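Long-range contact in solute-binding protein Csal_2479 (Chromohalobacter salexigens, PDB 4P1L), which binds D-glucuronate in vitro and probably delivers it, as a periplasmic protein, to a TRAP-type permease for uptake into the cytoplasm: residues A[143-151]-A[203-212]. Sequence-based numbering, arbitrary orientation.
Sequences SGARSLYNT and DGAENNYPSY. With BDP (beta-D-glucopyranuronic acid), chain C.
The guanidinium of Arg-146 has Asn-207 over one face, CG of the amide standing 3.6 Å above its plane toward the rim, while the carboxylate of Glu-206 and that of the glucuronate both lie at its edge. Arg-146 grips Glu-206 side-on, NE to OE1 and NH2 to OE2, each at 2.9 Å and nearly straight. Both oxygens lie in the guanidinium plane, but the donors stand out of the carboxylate plane, the two groups being turned 36° apart. The arginine chain bends at chi3 (67°), which brings this edge round to the sugar, where NH2 bonds O6A and NH1 the ring oxygen O5. With an alanine here, the Glu-206 carboxylate is likely to lose its two-nitrogen partner, and the sugar's carboxylate a positively charged donor. Asn-207 reads the same sugar with both amide atoms, OD1 accepting from O1 at 2.7 Å and ND2 donating to O5; OD1 also takes Asn-208 N. Asn-208 caps the following helix through OD1 and sends ND2 to Ser-143 O.

The ring of Tyr-149 carries Ala-205 O over the centre of one face and Tyr-212 CD1, 3.3 Å above the plane, over the other. The two tyrosine rings meet obliquely, planes at 40°. A water joins Tyr-149 OH (2.8 Å), Asn-207 ND2 and Glu-206 O; His-217 also bonds that hydroxyl.

Antiparallel strands 146-150 and 204-207, hydrogen-bonded at Ser-147/Asn-207 and Tyr-149/Ala-205, build with the N-cap one wall of this TRAP solute-binding protein's D-glucuronate pocket, supplying Arg-146, Asn-207 and Asn-208. Strand 204-207 is outermost in its sheet; strand 223-230 flanks 146-150 on its other side, its His-229 bonding Glu-206 OE1. Arg-167 of strand 165-168 touches Arg-146, and helix 248-282 packs on the helix that Asn-208 starts.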
# COMPACT_ATOMS: atom_id res chain seq x y z
N SER A 143 2.26 1.04 5.47
CA SER A 143 3.03 0.07 4.70
C SER A 143 4.47 0.57 4.45
O SER A 143 5.08 0.22 3.46
CB SER A 143 2.33 -0.34 3.39
OG SER A 143 2.37 0.69 2.38
N GLY A 144 4.98 1.40 5.35
CA GLY A 144 6.36 1.86 5.27
C GLY A 144 6.64 2.61 3.98
O GLY A 144 5.75 3.21 3.35
N ALA A 145 7.90 2.58 3.59
CA ALA A 145 8.34 3.09 2.31
C ALA A 145 8.77 1.94 1.39
O ALA A 145 9.39 0.95 1.82
CB ALA A 145 9.49 4.06 2.52
N ARG A 146 8.42 2.07 0.12
CA ARG A 146 8.82 1.10 -0.91
C ARG A 146 10.14 1.50 -1.57
O ARG A 146 10.33 2.67 -1.96
CB ARG A 146 7.75 0.97 -1.99
CG ARG A 146 6.35 0.62 -1.42
CD ARG A 146 5.26 0.70 -2.46
NE ARG A 146 5.35 -0.30 -3.53
CZ ARG A 146 4.65 -1.43 -3.60
NH1 ARG A 146 3.80 -1.76 -2.64
NH2 ARG A 146 4.81 -2.24 -4.63
N SER A 147 11.03 0.53 -1.72
CA SER A 147 12.32 0.74 -2.36
C SER A 147 12.60 -0.30 -3.44
O SER A 147 12.04 -1.41 -3.42
CB SER A 147 13.44 0.72 -1.31
OG SER A 147 13.34 1.83 -0.44
N LEU A 148 13.49 0.06 -4.36
CA LEU A 148 13.86 -0.81 -5.47
C LEU A 148 14.73 -1.97 -5.05
O LEU A 148 15.71 -1.81 -4.32
CB LEU A 148 14.69 -0.05 -6.52
CG LEU A 148 14.07 0.99 -7.42
CD1 LEU A 148 15.19 1.73 -8.20
CD2 LEU A 148 13.09 0.34 -8.37
N TYR A 149 14.41 -3.14 -5.58
CA TYR A 149 15.33 -4.25 -5.51
C TYR A 149 15.50 -4.94 -6.84
O TYR A 149 14.56 -4.97 -7.64
CB TYR A 149 14.92 -5.25 -4.44
CG TYR A 149 13.46 -5.66 -4.40
CD1 TYR A 149 12.99 -6.75 -5.14
CD2 TYR A 149 12.56 -5.01 -3.57
CE1 TYR A 149 11.66 -7.15 -5.04
CE2 TYR A 149 11.24 -5.41 -3.47
CZ TYR A 149 10.78 -6.46 -4.21
OH TYR A 149 9.45 -6.84 -4.08
N ASN A 150 16.68 -5.48 -7.10
CA ASN A 150 16.98 -6.09 -8.39
C ASN A 150 18.04 -7.17 -8.27
O ASN A 150 18.64 -7.37 -7.21
CB ASN A 150 17.37 -5.05 -9.46
CG ASN A 150 18.80 -4.56 -9.33
OD1 ASN A 150 19.68 -4.98 -10.06
ND2 ASN A 150 19.03 -3.65 -8.40
N THR A 151 18.22 -7.88 -9.36
CA THR A 151 19.07 -9.06 -9.37
C THR A 151 20.51 -8.77 -9.78
O THR A 151 21.34 -9.68 -9.74
CB THR A 151 18.55 -10.10 -10.38
OG1 THR A 151 18.55 -9.53 -11.69
CG2 THR A 151 17.16 -10.55 -10.02
N ASP A 203 13.88 -7.97 -13.98
CA ASP A 203 15.12 -7.83 -13.21
C ASP A 203 14.89 -7.38 -11.76
O ASP A 203 15.79 -7.47 -10.93
CB ASP A 203 16.04 -6.80 -13.87
CG ASP A 203 16.28 -7.09 -15.34
OD1 ASP A 203 16.57 -8.26 -15.64
OD2 ASP A 203 16.16 -6.16 -16.18
N GLY A 204 13.71 -6.86 -11.45
CA GLY A 204 13.49 -6.32 -10.13
C GLY A 204 12.05 -5.92 -9.87
O GLY A 204 11.19 -6.13 -10.70
N ALA A 205 11.83 -5.33 -8.71
CA ALA A 205 10.52 -4.85 -8.32
C ALA A 205 10.77 -3.84 -7.19
O ALA A 205 11.90 -3.43 -6.98
CB ALA A 205 9.62 -6.01 -7.85
N GLU A 206 9.74 -3.43 -6.46
CA GLU A 206 9.94 -2.47 -5.41
C GLU A 206 8.90 -2.67 -4.32
O GLU A 206 7.73 -2.98 -4.59
CB GLU A 206 9.94 -1.04 -5.97
CG GLU A 206 8.83 -0.72 -6.95
CD GLU A 206 7.47 -0.45 -6.28
OE1 GLU A 206 7.39 0.43 -5.40
OE2 GLU A 206 6.47 -1.09 -6.68
N ASN A 207 9.32 -2.51 -3.06
CA ASN A 207 8.43 -2.76 -1.94
C ASN A 207 9.12 -2.43 -0.63
O ASN A 207 10.32 -2.12 -0.59
CB ASN A 207 7.91 -4.21 -1.94
CG ASN A 207 6.44 -4.29 -1.67
OD1 ASN A 207 5.93 -3.67 -0.70
ND2 ASN A 207 5.71 -4.97 -2.54
N ASN A 208 8.34 -2.53 0.44
CA ASN A 208 8.83 -2.38 1.80
C ASN A 208 9.52 -3.65 2.25
O ASN A 208 9.45 -4.68 1.57
CB ASN A 208 7.68 -2.02 2.73
CG ASN A 208 6.50 -2.99 2.60
OD1 ASN A 208 6.67 -4.20 2.63
ND2 ASN A 208 5.31 -2.43 2.43
N TYR A 209 10.20 -3.59 3.39
CA TYR A 209 10.93 -4.75 3.88
C TYR A 209 10.03 -5.98 4.13
O TYR A 209 10.33 -7.10 3.67
CB TYR A 209 11.72 -4.38 5.13
CG TYR A 209 13.04 -3.65 4.91
CD1 TYR A 209 14.05 -4.20 4.15
CD2 TYR A 209 13.27 -2.42 5.51
CE1 TYR A 209 15.28 -3.52 3.97
CE2 TYR A 209 14.48 -1.73 5.35
CZ TYR A 209 15.48 -2.29 4.59
OH TYR A 209 16.68 -1.62 4.43
N PRO A 210 8.90 -5.79 4.82
CA PRO A 210 8.12 -7.00 5.10
C PRO A 210 7.61 -7.70 3.87
O PRO A 210 7.56 -8.93 3.88
CB PRO A 210 7.00 -6.51 6.01
CG PRO A 210 7.57 -5.29 6.66
CD PRO A 210 8.39 -4.63 5.57
N SER A 211 7.32 -6.97 2.79
CA SER A 211 6.85 -7.63 1.58
C SER A 211 8.00 -8.30 0.85
O SER A 211 7.89 -9.47 0.44
CB SER A 211 6.17 -6.61 0.66
OG SER A 211 4.88 -6.28 1.16
N TYR A 212 9.10 -7.57 0.72
CA TYR A 212 10.31 -8.05 0.09
C TYR A 212 10.74 -9.37 0.73
O TYR A 212 11.10 -10.30 0.04
CB TYR A 212 11.39 -6.99 0.23
CG TYR A 212 12.78 -7.32 -0.26
CD1 TYR A 212 13.01 -7.70 -1.56
CD2 TYR A 212 13.88 -7.22 0.60
CE1 TYR A 212 14.33 -7.96 -2.02
CE2 TYR A 212 15.17 -7.46 0.16
CZ TYR A 212 15.39 -7.82 -1.15
OH TYR A 212 16.68 -8.06 -1.55
C1 BDP C . 2.46 -4.45 -0.55
C2 BDP C . 1.01 -4.10 -0.25
C3 BDP C . 0.12 -5.08 -0.91
C4 BDP C . 0.40 -5.03 -2.38
C5 BDP C . 1.89 -5.33 -2.67
C6 BDP C . 2.24 -5.25 -4.15
O2 BDP C . 0.86 -4.17 1.16
O3 BDP C . -1.30 -4.59 -0.70
O4 BDP C . -0.43 -5.97 -3.08
O5 BDP C . 2.69 -4.43 -1.97
O6A BDP C . 3.41 -4.83 -4.44
O1 BDP C . 3.30 -3.50 0.02
O6B BDP C . 1.42 -5.65 -5.01
O HOH W 1 7.00 -5.83 -4.97
O HOH W 2 17.30 -10.68 -13.71